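Local coordinates for protein oligopeptide ABC transporter OppAIV (Borrelia burgdorferi B31, PDB 4GL8) that probably binds oligopeptides outside the membrane for uptake, as a family 5 solute-binding protein serving a peptide ABC transporter, at residues A[327-332]-A[346-351]; A[313-318]-A[491-496]; A[331-336]-A[484-489]; A[307-312]-A[391-396]. All coordinates share one frame; numbering follows the deposited sequence.

Contact 1: residues A[327-332]-A[346-351]; sequences SIPTRR and LSLFDA
Arg331 hooks the loop that follows strand 328-329 onto the irregular stretch leading into helix 351-361, within the OppA-like solute-binding fold. Two ST turns shape the backbones. Thr330 OG1 accepts from Arg332 N two residues on, and Ser347 OG does the same for Phe349 N at 3.3 Å. The arginine chain is doubly bent, with chi2 -90° and chi3 -54°, and this folding back carries the guanidinium alongside the other chain. There Arg331 NH1 donates to Ser347 O over 2.9 Å, with an N-H...O angle of 158°. The oxygen lies in the guanidinium plane and offers a lone pair in its own carbonyl plane, so both flat groups are well aligned for the bond. The aliphatic part of the same chain also passes this carbonyl, Arg331 CG standing 3.3 Å from Ser347 O. Leu346 comes over one guanidinium face at about a right angle, its CB 3.7 Å from Arg331 NH1. A leucine suits this position because it shields the flat face and leaves the N-H edges to carbonyls; a second edge, at NH2, serves Ile486 O. Farther along, Leu348 starts out pointing away, but its branched end comes back to the 329-330 backbone. Leu348 CD2 rests on Thr330, 3.8 Å from its CA. Pro329, a rigid, puckered ring that also touches Arg315 and Thr319 of helix 315-323, receives the other methyl: Leu348 CD1 sits 4.2 Å from Pro329 CB.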
loop_
_atom_site.group_PDB
_atom_site.type_symbol
_atom_site.label_atom_id
_atom_site.label_comp_id
_atom_site.label_asym_id
_atom_site.label_seq_id
_atom_site.Cartn_x
_atom_site.Cartn_y
_atom_site.Cartn_z
ATOM N N SER A 327 -9.931 -2.948 -14.893
ATOM C CA SER A 327 -8.911 -1.951 -14.660
ATOM C C SER A 327 -8.976 -0.881 -15.725
ATOM O O SER A 327 -9.302 -1.152 -16.870
ATOM C CB SER A 327 -7.535 -2.603 -14.676
ATOM O OG SER A 327 -7.401 -3.479 -13.567
ATOM N N ILE A 328 -8.638 0.338 -15.340
ATOM C CA ILE A 328 -8.710 1.475 -16.229
ATOM C C ILE A 328 -7.310 1.725 -16.801
ATOM O O ILE A 328 -6.416 2.083 -16.077
ATOM C CB ILE A 328 -9.147 2.761 -15.497
ATOM C CG1 ILE A 328 -10.431 2.561 -14.658
ATOM C CG2 ILE A 328 -9.287 3.912 -16.488
ATOM C CD1 ILE A 328 -11.697 2.444 -15.460
ATOM N N PRO A 329 -7.143 1.590 -18.119
ATOM C CA PRO A 329 -5.851 1.952 -18.713
ATOM C C PRO A 329 -5.600 3.454 -18.604
ATOM O O PRO A 329 -6.516 4.222 -18.777
ATOM C CB PRO A 329 -5.996 1.488 -20.169
ATOM C CG PRO A 329 -7.456 1.509 -20.429
ATOM C CD PRO A 329 -8.159 1.244 -19.132
ATOM N N THR A 330 -4.380 3.863 -18.274
ATOM C CA THR A 330 -4.102 5.278 -17.972
ATOM C C THR A 330 -2.618 5.678 -18.113
ATOM O O THR A 330 -1.718 4.859 -17.991
ATOM C CB THR A 330 -4.604 5.699 -16.558
ATOM O OG1 THR A 330 -4.729 7.115 -16.489
ATOM C CG2 THR A 330 -3.631 5.281 -15.469
ATOM N N ARG A 331 -2.398 6.959 -18.381
ATOM C CA ARG A 331 -1.091 7.570 -18.312
ATOM C C ARG A 331 -0.921 8.284 -16.968
ATOM O O ARG A 331 0.169 8.785 -16.660
ATOM C CB ARG A 331 -0.936 8.552 -19.448
ATOM C CG ARG A 331 -0.793 7.885 -20.805
ATOM C CD ARG A 331 0.666 7.615 -21.103
ATOM N NE ARG A 331 1.455 8.833 -20.969
ATOM C CZ ARG A 331 1.456 9.836 -21.856
ATOM N NH1 ARG A 331 0.756 9.766 -22.971
ATOM N NH2 ARG A 331 2.191 10.912 -21.621
ATOM N N ARG A 332 -2.004 8.315 -16.179
ATOM C CA ARG A 332 -2.021 8.973 -14.875
ATOM C C ARG A 332 -1.243 8.224 -13.817
ATOM O O ARG A 332 -1.112 6.994 -13.858
ATOM C CB ARG A 332 -3.461 9.179 -14.351
ATOM C CG ARG A 332 -4.330 10.172 -15.148
ATOM C CD ARG A 332 -4.235 11.611 -14.655
ATOM N NE ARG A 332 -4.548 11.659 -13.236
ATOM C CZ ARG A 332 -5.767 11.725 -12.702
ATOM N NH1 ARG A 332 -6.855 11.849 -13.450
ATOM N NH2 ARG A 332 -5.898 11.712 -11.384
ATOM N N LEU A 346 -4.332 12.430 -22.773
ATOM C CA LEU A 346 -3.033 11.841 -23.107
ATOM C C LEU A 346 -3.135 10.515 -23.859
ATOM O O LEU A 346 -3.944 9.659 -23.538
ATOM C CB LEU A 346 -2.175 11.658 -21.844
ATOM C CG LEU A 346 -1.817 12.952 -21.101
ATOM C CD1 LEU A 346 -1.175 12.668 -19.751
ATOM C CD2 LEU A 346 -0.916 13.843 -21.942
ATOM N N SER A 347 -2.272 10.336 -24.843
ATOM C CA SER A 347 -2.324 9.122 -25.658
ATOM C C SER A 347 -1.984 7.861 -24.819
ATOM O O SER A 347 -1.011 7.822 -24.095
ATOM C CB SER A 347 -1.404 9.253 -26.876
ATOM O OG SER A 347 -1.169 7.969 -27.447
ATOM N N LEU A 348 -2.809 6.834 -24.935
ATOM C CA LEU A 348 -2.590 5.596 -24.194
ATOM C C LEU A 348 -1.555 4.695 -24.846
ATOM O O LEU A 348 -1.120 3.731 -24.232
ATOM C CB LEU A 348 -3.898 4.831 -24.023
ATOM C CG LEU A 348 -4.932 5.473 -23.089
ATOM C CD1 LEU A 348 -6.157 4.570 -22.954
ATOM C CD2 LEU A 348 -4.318 5.714 -21.728
ATOM N N PHE A 349 -1.159 5.014 -26.074
ATOM C CA PHE A 349 -0.350 4.116 -26.872
ATOM C C PHE A 349 0.050 4.804 -28.164
ATOM O O PHE A 349 -0.833 5.301 -28.868
ATOM C CB PHE A 349 -1.185 2.852 -27.181
ATOM C CG PHE A 349 -0.549 1.903 -28.161
ATOM C CD1 PHE A 349 -1.295 1.376 -29.216
ATOM C CD2 PHE A 349 0.754 1.532 -28.027
ATOM C CE1 PHE A 349 -0.720 0.488 -30.116
ATOM C CE2 PHE A 349 1.348 0.647 -28.901
ATOM C CZ PHE A 349 0.622 0.122 -29.963
ATOM N N ASP A 350 1.346 4.835 -28.493
ATOM C CA ASP A 350 1.797 5.357 -29.821
ATOM C C ASP A 350 3.114 4.776 -30.239
ATOM O O ASP A 350 4.180 5.301 -29.891
ATOM C CB ASP A 350 1.892 6.887 -29.833
ATOM C CG ASP A 350 2.063 7.461 -31.226
ATOM O OD1 ASP A 350 2.470 6.745 -32.184
ATOM O OD2 ASP A 350 1.766 8.667 -31.360
ATOM N N ALA A 351 3.027 3.697 -31.006
ATOM C CA ALA A 351 4.198 2.944 -31.400
ATOM C C ALA A 351 5.136 3.731 -32.318
ATOM O O ALA A 351 6.356 3.592 -32.203
ATOM C CB ALA A 351 3.797 1.616 -32.046
#

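Contact 2: residues A[313-318]-A[491-496]; sequences IDRKTL and PAVFLN
A classic beta bulge in strand 492-504, where Leu495 and Asn496 both face Ser289 of the neighbouring strand 287-293, lies under the first turn of helix 315-323, and Arg315 reaches from that turn to the carbonyl of Phe494, just before the bulge. The backbones come nearest where Arg315 CA stands 6.3 Å from Leu495 CA. With its chain extended from CG to NE (chi2 164°), Arg315 spans this gap and turns its NE/NH2 side to Phe494 O. Arg315 NE donates to Phe494 O over 2.8 Å with an N-H...O angle of 152°, in the carbonyl plane; Thr330 O is a further, weak partner of NE. Arg315 NH2 reaches the same oxygen, Phe494 O, at 3.0 Å, its bond more bent and tilted from that plane. The oxygen lies close to the guanidinium plane, so the side-on grip fixes the rotation of the group. Val493 CG1 lies near Arg315 NH2, and beside the arginine branched aliphatic side chains pack against one another. Ile313 meets Leu495 at about a right angle, Ile313 CG2 lying 4.0 Å from Leu495 CD2, and its CG1 approaches Val493 CG1. Leu318, a turn farther along the helix, brings CD2 to 4.0 Å from Asn496 ND2. At the helix start Asp314 occupies the N-cap, its OD1 accepting weakly from Thr317 N. Arg315 NH1 also has carbonyl partners, Leu348 O and Ser310 O. A buried arginine is thus served by neutral backbone oxygens, whose combined dipoles probably stabilise its positive charge while it joins helix, strand and loops through main-chain atoms.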
loop_
_atom_site.group_PDB
_atom_site.type_symbol
_atom_site.label_atom_id
_atom_site.label_comp_id
_atom_site.label_asym_id
_atom_site.label_seq_id
_atom_site.Cartn_x
_atom_site.Cartn_y
_atom_site.Cartn_z
ATOM N N ILE A 313 3.802 0.740 -25.094
ATOM C CA ILE A 313 2.857 -0.231 -24.504
ATOM C C ILE A 313 1.400 0.047 -24.884
ATOM O O ILE A 313 0.878 1.120 -24.617
ATOM C CB ILE A 313 2.858 -0.190 -22.973
ATOM C CG1 ILE A 313 4.283 -0.316 -22.363
ATOM C CG2 ILE A 313 1.889 -1.221 -22.415
ATOM C CD1 ILE A 313 4.961 -1.619 -22.633
ATOM N N ASP A 314 0.712 -0.945 -25.435
ATOM C CA ASP A 314 -0.716 -0.800 -25.738
ATOM C C ASP A 314 -1.541 -1.065 -24.459
ATOM O O ASP A 314 -1.878 -2.217 -24.169
ATOM C CB ASP A 314 -1.097 -1.781 -26.856
ATOM C CG ASP A 314 -2.561 -1.690 -27.254
ATOM O OD1 ASP A 314 -3.306 -0.817 -26.744
ATOM O OD2 ASP A 314 -2.960 -2.514 -28.090
ATOM N N ARG A 315 -1.868 0.005 -23.726
ATOM C CA ARG A 315 -2.520 -0.074 -22.416
ATOM C C ARG A 315 -3.914 -0.647 -22.446
ATOM O O ARG A 315 -4.280 -1.388 -21.544
ATOM C CB ARG A 315 -2.597 1.320 -21.760
ATOM C CG ARG A 315 -1.253 1.797 -21.232
ATOM C CD ARG A 315 -1.209 3.290 -20.950
ATOM N NE ARG A 315 0.107 3.675 -20.430
ATOM C CZ ARG A 315 1.193 3.852 -21.173
ATOM N NH1 ARG A 315 1.143 3.711 -22.490
ATOM N NH2 ARG A 315 2.327 4.183 -20.591
ATOM N N LYS A 316 -4.698 -0.267 -23.443
ATOM C CA LYS A 316 -6.057 -0.788 -23.617
ATOM C C LYS A 316 -6.053 -2.307 -23.822
ATOM O O LYS A 316 -6.861 -3.025 -23.227
ATOM C CB LYS A 316 -6.770 -0.117 -24.791
ATOM N N THR A 317 -5.157 -2.794 -24.668
ATOM C CA THR A 317 -5.064 -4.236 -24.911
ATOM C C THR A 317 -4.662 -4.965 -23.625
ATOM O O THR A 317 -5.151 -6.056 -23.360
ATOM C CB THR A 317 -4.056 -4.518 -26.032
ATOM O OG1 THR A 317 -4.606 -4.045 -27.258
ATOM C CG2 THR A 317 -3.737 -5.990 -26.164
ATOM N N LEU A 318 -3.809 -4.330 -22.815
ATOM C CA LEU A 318 -3.396 -4.923 -21.543
ATOM C C LEU A 318 -4.595 -5.110 -20.618
ATOM O O LEU A 318 -4.765 -6.182 -20.034
ATOM C CB LEU A 318 -2.316 -4.101 -20.851
ATOM C CG LEU A 318 -1.915 -4.537 -19.425
ATOM C CD1 LEU A 318 -1.366 -5.970 -19.376
ATOM C CD2 LEU A 318 -0.886 -3.588 -18.841
ATOM N N PRO A 491 9.349 9.254 -15.073
ATOM C CA PRO A 491 10.140 8.401 -14.189
ATOM C C PRO A 491 9.684 6.951 -14.161
ATOM O O PRO A 491 10.463 6.049 -13.836
ATOM C CB PRO A 491 9.925 9.026 -12.786
ATOM C CG PRO A 491 8.660 9.779 -12.887
ATOM C CD PRO A 491 8.592 10.272 -14.324
ATOM N N ALA A 492 8.419 6.724 -14.487
ATOM C CA ALA A 492 7.898 5.393 -14.564
ATOM C C ALA A 492 6.998 5.258 -15.801
ATOM O O ALA A 492 6.556 6.237 -16.401
ATOM C CB ALA A 492 7.125 5.085 -13.287
ATOM N N VAL A 493 6.768 4.016 -16.176
ATOM C CA VAL A 493 5.783 3.652 -17.171
ATOM C C VAL A 493 4.487 3.387 -16.421
ATOM O O VAL A 493 4.313 2.348 -15.819
ATOM C CB VAL A 493 6.251 2.422 -17.946
ATOM C CG1 VAL A 493 5.225 2.012 -18.980
ATOM C CG2 VAL A 493 7.596 2.720 -18.589
ATOM N N PHE A 494 3.606 4.375 -16.404
ATOM C CA PHE A 494 2.325 4.258 -15.729
ATOM C C PHE A 494 1.358 3.508 -16.637
ATOM O O PHE A 494 1.211 3.840 -17.824
ATOM C CB PHE A 494 1.778 5.646 -15.388
ATOM C CG PHE A 494 2.658 6.419 -14.452
ATOM C CD1 PHE A 494 2.629 6.169 -13.102
ATOM C CD2 PHE A 494 3.528 7.386 -14.929
ATOM C CE1 PHE A 494 3.451 6.884 -12.237
ATOM C CE2 PHE A 494 4.338 8.114 -14.077
ATOM C CZ PHE A 494 4.321 7.852 -12.729
ATOM N N LEU A 495 0.678 2.528 -16.064
ATOM C CA LEU A 495 -0.089 1.573 -16.842
ATOM C C LEU A 495 -1.599 1.592 -16.625
ATOM O O LEU A 495 -2.363 1.669 -17.580
ATOM C CB LEU A 495 0.433 0.158 -16.559
ATOM C CG LEU A 495 1.847 -0.131 -17.081
ATOM C CD1 LEU A 495 2.356 -1.449 -16.546
ATOM C CD2 LEU A 495 1.865 -0.159 -18.583
ATOM N N ASN A 496 -2.047 1.456 -15.388
ATOM C CA ASN A 496 -3.482 1.486 -15.157
ATOM C C ASN A 496 -3.825 1.751 -13.714
ATOM O O ASN A 496 -2.950 1.772 -12.840
ATOM C CB ASN A 496 -4.149 0.191 -15.622
ATOM C CG ASN A 496 -3.533 -1.031 -14.988
ATOM O OD1 ASN A 496 -3.660 -1.250 -13.787
ATOM N ND2 ASN A 496 -2.848 -1.837 -15.800
#

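Contact 3: residues A[331-336]-A[484-489]; sequences RRATPD and IIIERD
Arg332 and Ile486 mark the nearest approach of the two backbones, with CA atoms 6.2 Å apart, where an irregular loop passes the last part of helix 471-489. The helix here widens into a pi-type turn: Ile484 O accepts from Asp489 N at 2.7 Å and, at a longer distance, from Arg488 N. Ile486 O points to the loop, and Arg331 NH2 donates to it over 3.0 Å, with an N-H...O angle of 157°. Water 1 completes a small ring, donating to Arg331 O and Ile486 O and accepting from Arg331 NE at 3.0 Å. With NH1 bound to Ser347 O, the guanidinium of Arg331 thus uses all three nitrogens. Ile486 has CG1 between its backbone N and carbonyl carbon (chi1 76°), which leaves CG2 to press on the loop, 3.8 Å from Ala333 CB. The small alanine fits between this methyl and that of Ile485, whose CD1 is 3.9 Å from Ala333 CB. Arg332 runs side by side with Ile486, touching it through CD alone. Its guanidinium is held flat beyond: Arg332 NH1 meets the syn lone pair of Asp336 OD1 at 2.7 Å, NH2 meets Thr334 OG1, and NE is paired with Glu482. What results is a buried loop-on-helix packing in which an arginine and a water serve a carbonyl of a pi-type turn.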
loop_
_atom_site.group_PDB
_atom_site.type_symbol
_atom_site.label_atom_id
_atom_site.label_comp_id
_atom_site.label_asym_id
_atom_site.label_seq_id
_atom_site.Cartn_x
_atom_site.Cartn_y
_atom_site.Cartn_z
ATOM N N ARG A 331 -2.398 6.959 -18.381
ATOM C CA ARG A 331 -1.091 7.570 -18.312
ATOM C C ARG A 331 -0.921 8.284 -16.968
ATOM O O ARG A 331 0.169 8.785 -16.660
ATOM C CB ARG A 331 -0.936 8.552 -19.448
ATOM C CG ARG A 331 -0.793 7.885 -20.805
ATOM C CD ARG A 331 0.666 7.615 -21.103
ATOM N NE ARG A 331 1.455 8.833 -20.969
ATOM C CZ ARG A 331 1.456 9.836 -21.856
ATOM N NH1 ARG A 331 0.756 9.766 -22.971
ATOM N NH2 ARG A 331 2.191 10.912 -21.621
ATOM N N ARG A 332 -2.004 8.315 -16.179
ATOM C CA ARG A 332 -2.021 8.973 -14.875
ATOM C C ARG A 332 -1.243 8.224 -13.817
ATOM O O ARG A 332 -1.112 6.994 -13.858
ATOM C CB ARG A 332 -3.461 9.179 -14.351
ATOM C CG ARG A 332 -4.330 10.172 -15.148
ATOM C CD ARG A 332 -4.235 11.611 -14.655
ATOM N NE ARG A 332 -4.548 11.659 -13.236
ATOM C CZ ARG A 332 -5.767 11.725 -12.702
ATOM N NH1 ARG A 332 -6.855 11.849 -13.450
ATOM N NH2 ARG A 332 -5.898 11.712 -11.384
ATOM N N ALA A 333 -0.755 8.999 -12.848
ATOM C CA ALA A 333 -0.030 8.481 -11.683
ATOM C C ALA A 333 -0.913 8.315 -10.438
ATOM O O ALA A 333 -0.515 7.685 -9.467
ATOM C CB ALA A 333 1.121 9.426 -11.370
ATOM N N THR A 334 -2.083 8.943 -10.425
ATOM C CA THR A 334 -2.982 8.855 -9.274
ATOM C C THR A 334 -4.371 8.415 -9.728
ATOM O O THR A 334 -4.767 8.684 -10.845
ATOM C CB THR A 334 -3.158 10.211 -8.571
ATOM O OG1 THR A 334 -3.977 11.044 -9.378
ATOM C CG2 THR A 334 -1.809 10.927 -8.348
ATOM N N PRO A 335 -5.119 7.751 -8.841
ATOM C CA PRO A 335 -6.533 7.611 -9.100
ATOM C C PRO A 335 -7.198 8.987 -8.985
ATOM O O PRO A 335 -6.548 9.945 -8.542
ATOM C CB PRO A 335 -7.023 6.703 -7.983
ATOM C CG PRO A 335 -5.809 6.145 -7.331
ATOM C CD PRO A 335 -4.714 7.118 -7.577
ATOM N N ASP A 336 -8.462 9.066 -9.398
ATOM C CA ASP A 336 -9.292 10.250 -9.180
ATOM C C ASP A 336 -9.890 10.198 -7.783
ATOM O O ASP A 336 -10.137 9.115 -7.255
ATOM C CB ASP A 336 -10.422 10.318 -10.205
ATOM C CG ASP A 336 -9.928 10.626 -11.619
ATOM O OD1 ASP A 336 -8.900 11.324 -11.829
ATOM O OD2 ASP A 336 -10.595 10.146 -12.540
ATOM N N ILE A 484 4.311 16.854 -14.578
ATOM C CA ILE A 484 5.756 16.703 -14.742
ATOM C C ILE A 484 6.143 15.229 -14.824
ATOM O O ILE A 484 6.911 14.844 -15.695
ATOM C CB ILE A 484 6.551 17.386 -13.597
ATOM C CG1 ILE A 484 6.421 18.909 -13.662
ATOM C CG2 ILE A 484 8.017 17.008 -13.637
ATOM C CD1 ILE A 484 6.929 19.572 -12.413
ATOM N N ILE A 485 5.645 14.404 -13.915
ATOM C CA ILE A 485 5.947 12.960 -13.987
ATOM C C ILE A 485 5.222 12.206 -15.117
ATOM O O ILE A 485 5.827 11.351 -15.742
ATOM C CB ILE A 485 5.780 12.242 -12.639
ATOM C CG1 ILE A 485 4.337 12.270 -12.157
ATOM C CG2 ILE A 485 6.748 12.869 -11.630
ATOM C CD1 ILE A 485 4.159 11.741 -10.747
ATOM N N ILE A 486 3.962 12.530 -15.403
ATOM C CA ILE A 486 3.231 11.814 -16.476
ATOM C C ILE A 486 3.393 12.306 -17.921
ATOM O O ILE A 486 3.194 11.499 -18.817
ATOM C CB ILE A 486 1.712 11.583 -16.149
ATOM C CG1 ILE A 486 0.864 12.836 -16.321
ATOM C CG2 ILE A 486 1.537 11.054 -14.729
ATOM C CD1 ILE A 486 -0.605 12.586 -16.009
ATOM N N GLU A 487 3.713 13.588 -18.158
ATOM C CA GLU A 487 3.930 14.128 -19.540
ATOM C C GLU A 487 5.350 14.578 -19.870
ATOM O O GLU A 487 5.628 14.840 -21.030
ATOM C CB GLU A 487 3.097 15.384 -19.854
ATOM C CG GLU A 487 1.719 15.508 -19.229
ATOM C CD GLU A 487 0.920 16.728 -19.776
ATOM O OE1 GLU A 487 -0.048 17.140 -19.111
ATOM O OE2 GLU A 487 1.232 17.280 -20.865
ATOM N N ARG A 488 6.214 14.755 -18.881
ATOM C CA ARG A 488 7.530 15.347 -19.132
ATOM C C ARG A 488 8.678 14.429 -18.761
ATOM O O ARG A 488 9.475 14.104 -19.610
ATOM C CB ARG A 488 7.684 16.690 -18.397
ATOM C CG ARG A 488 8.955 17.450 -18.765
ATOM C CD ARG A 488 8.944 18.901 -18.275
ATOM N NE ARG A 488 9.526 19.058 -16.940
ATOM C CZ ARG A 488 9.226 20.045 -16.079
ATOM N NH1 ARG A 488 9.822 20.077 -14.885
ATOM N NH2 ARG A 488 8.327 20.997 -16.386
ATOM N N ASP A 489 8.788 14.036 -17.493
ATOM C CA ASP A 489 9.950 13.274 -17.035
ATOM C C ASP A 489 9.817 11.754 -17.201
ATOM O O ASP A 489 10.831 11.093 -17.318
ATOM C CB ASP A 489 10.310 13.609 -15.581
ATOM C CG ASP A 489 10.983 14.983 -15.426
ATOM O OD1 ASP A 489 11.179 15.687 -16.439
ATOM O OD2 ASP A 489 11.304 15.356 -14.269
HETATM O O HOH W 1 2.530 8.727 -18.176
#

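Contact 4: residues A[307-312]-A[391-396]; sequences KALSFA and NQWKKN
The indole of Trp393 has Leu309 over one face and meets both Leu309 O and Ala312 CB at its edge, near the ring plane. Leu309 CD2 stands 4.0 Å from the centroid of the five-membered ring and only 15° off its normal, a CH-pi contact, while Leu309 CB, on the same side of the plane, packs against CZ2. A single leucine therefore supplies both a methyl for the face and a carbonyl for the edge. Trp393 NE1 donates to Leu309 O over 3.1 Å with an N-H...O angle of 164°, a nearly straight bond that fixes the rotation of the ring. The side chain reaches there because CG lies beside the backbone N (chi1 -66°), carrying the indole across to the other helix at about a right angle to Leu309. Ala312 CB fits against the ring edge, 3.9 Å from Trp393 CD1; its small size lets the chains come close, and Ala312 CA and Asn396 CA are 6.0 Å apart. The second flat group, the Asn396 amide, offers ND2 to Ala312 O at 2.8 Å, the oxygen lying near the amide plane. Gln392 passes beside that carbonyl, but its OE1 accepts from Asp314 N. Helix 303-311 is thus joined to helix 380-397, while Ala308 and Phe311 lean on helix 351-361 and Ser310 O receives Arg315 at the start of helix 315-323.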
loop_
_atom_site.group_PDB
_atom_site.type_symbol
_atom_site.label_atom_id
_atom_site.label_comp_id
_atom_site.label_asym_id
_atom_site.label_seq_id
_atom_site.Cartn_x
_atom_site.Cartn_y
_atom_site.Cartn_z
ATOM N N LYS A 307 10.429 7.583 -22.311
ATOM C CA LYS A 307 9.206 7.944 -23.053
ATOM C C LYS A 307 8.823 6.860 -24.087
ATOM O O LYS A 307 7.665 6.464 -24.187
ATOM C CB LYS A 307 9.473 9.271 -23.757
ATOM C CG LYS A 307 8.270 10.084 -24.109
ATOM C CD LYS A 307 8.631 11.556 -24.366
ATOM C CE LYS A 307 7.462 12.177 -25.148
ATOM N NZ LYS A 307 7.542 13.638 -25.467
ATOM N N ALA A 308 9.818 6.411 -24.847
ATOM C CA ALA A 308 9.694 5.289 -25.791
ATOM C C ALA A 308 9.115 4.050 -25.143
ATOM O O ALA A 308 8.210 3.468 -25.675
ATOM C CB ALA A 308 11.031 4.962 -26.422
ATOM N N LEU A 309 9.641 3.658 -23.993
ATOM C CA LEU A 309 9.114 2.493 -23.294
ATOM C C LEU A 309 7.656 2.733 -22.924
ATOM O O LEU A 309 6.820 1.848 -23.058
ATOM C CB LEU A 309 9.927 2.191 -22.028
ATOM C CG LEU A 309 11.432 1.919 -22.203
ATOM C CD1 LEU A 309 12.116 1.846 -20.847
ATOM C CD2 LEU A 309 11.720 0.672 -23.031
ATOM N N SER A 310 7.332 3.931 -22.471
ATOM C CA SER A 310 5.973 4.230 -22.021
ATOM C C SER A 310 4.977 4.255 -23.185
ATOM O O SER A 310 3.925 3.661 -23.114
ATOM C CB SER A 310 5.931 5.550 -21.242
ATOM O OG SER A 310 4.604 5.840 -20.828
ATOM N N PHE A 311 5.341 4.922 -24.261
ATOM C CA PHE A 311 4.495 5.007 -25.458
ATOM C C PHE A 311 4.421 3.701 -26.269
ATOM O O PHE A 311 3.483 3.523 -27.037
ATOM C CB PHE A 311 4.983 6.112 -26.390
ATOM C CG PHE A 311 4.471 7.463 -26.050
ATOM C CD1 PHE A 311 5.238 8.353 -25.329
ATOM C CD2 PHE A 311 3.238 7.871 -26.476
ATOM C CE1 PHE A 311 4.770 9.614 -25.016
ATOM C CE2 PHE A 311 2.762 9.136 -26.164
ATOM C CZ PHE A 311 3.537 10.009 -25.439
ATOM N N ALA A 312 5.400 2.810 -26.111
ATOM C CA ALA A 312 5.406 1.530 -26.816
ATOM C C ALA A 312 4.461 0.466 -26.228
ATOM O O ALA A 312 4.331 -0.620 -26.813
ATOM C CB ALA A 312 6.814 0.982 -26.861
ATOM N N ASN A 391 6.802 -8.516 -24.767
ATOM C CA ASN A 391 6.338 -8.622 -26.134
ATOM C C ASN A 391 6.004 -7.287 -26.796
ATOM O O ASN A 391 6.201 -7.139 -27.996
ATOM C CB ASN A 391 5.097 -9.539 -26.198
ATOM C CG ASN A 391 4.556 -9.697 -27.604
ATOM O OD1 ASN A 391 3.780 -8.873 -28.113
ATOM N ND2 ASN A 391 4.960 -10.757 -28.240
ATOM N N GLN A 392 5.463 -6.341 -26.042
ATOM C CA GLN A 392 5.223 -5.005 -26.583
ATOM C C GLN A 392 6.548 -4.331 -26.958
ATOM O O GLN A 392 6.693 -3.824 -28.059
ATOM C CB GLN A 392 4.446 -4.125 -25.593
ATOM C CG GLN A 392 3.005 -4.565 -25.362
ATOM C CD GLN A 392 2.121 -4.310 -26.563
ATOM O OE1 GLN A 392 1.869 -3.170 -26.921
ATOM N NE2 GLN A 392 1.689 -5.377 -27.220
ATOM N N TRP A 393 7.510 -4.319 -26.040
ATOM C CA TRP A 393 8.848 -3.796 -26.353
ATOM C C TRP A 393 9.574 -4.512 -27.521
ATOM O O TRP A 393 10.216 -3.866 -28.373
ATOM C CB TRP A 393 9.681 -3.748 -25.094
ATOM C CG TRP A 393 9.128 -2.740 -24.120
ATOM C CD1 TRP A 393 8.336 -1.666 -24.412
ATOM C CD2 TRP A 393 9.343 -2.700 -22.720
ATOM N NE1 TRP A 393 8.047 -0.955 -23.287
ATOM C CE2 TRP A 393 8.663 -1.556 -22.225
ATOM C CE3 TRP A 393 10.062 -3.502 -21.823
ATOM C CZ2 TRP A 393 8.652 -1.225 -20.897
ATOM C CZ3 TRP A 393 10.059 -3.156 -20.497
ATOM C CH2 TRP A 393 9.359 -2.025 -20.051
ATOM N N LYS A 394 9.431 -5.826 -27.605
ATOM C CA LYS A 394 10.034 -6.535 -28.717
ATOM C C LYS A 394 9.351 -6.145 -30.031
ATOM O O LYS A 394 10.008 -5.668 -30.950
ATOM C CB LYS A 394 9.991 -8.048 -28.504
ATOM C CG LYS A 394 10.557 -8.859 -29.667
ATOM C CD LYS A 394 11.944 -8.359 -30.089
ATOM C CE LYS A 394 12.690 -9.356 -30.976
ATOM N NZ LYS A 394 14.102 -8.907 -31.152
ATOM N N LYS A 395 8.039 -6.310 -30.098
ATOM C CA LYS A 395 7.271 -5.971 -31.296
ATOM C C LYS A 395 7.365 -4.495 -31.719
ATOM O O LYS A 395 7.568 -4.210 -32.876
ATOM C CB LYS A 395 5.802 -6.347 -31.088
ATOM C CG LYS A 395 4.925 -6.143 -32.315
ATOM C CD LYS A 395 3.652 -6.990 -32.279
ATOM C CE LYS A 395 2.724 -6.661 -31.107
ATOM N NZ LYS A 395 2.086 -5.333 -31.235
ATOM N N ASN A 396 7.229 -3.543 -30.799
ATOM C CA ASN A 396 7.117 -2.123 -31.213
ATOM C C ASN A 396 8.419 -1.363 -31.249
ATOM O O ASN A 396 8.520 -0.358 -31.942
ATOM C CB ASN A 396 6.152 -1.375 -30.308
ATOM C CG ASN A 396 4.752 -1.929 -30.388
ATOM O OD1 ASN A 396 4.304 -2.317 -31.450
ATOM N ND2 ASN A 396 4.051 -1.947 -29.260
#

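From the N terminus, the first segments follow in order: helix 303-311 (contact 4), the start of helix 315-323 (contact 2), then the loop round strand 328-329 (contacts 1 and 3, which share Arg331 and Arg332). Contact 1 closes first, a short loop ending before helix 351-361. Contact 4 closes next, at helix 380-397, and encloses contact 1. Contact 3 closes far later, at helix 471-489, followed by contact 2 at strand 492-504, so contact 2 encloses both 1 and 3. Contact 4 crosses contacts 2 and 3. Together they tie one side of the chain, joining four helices and the 327-351 loop region to strand 492-504.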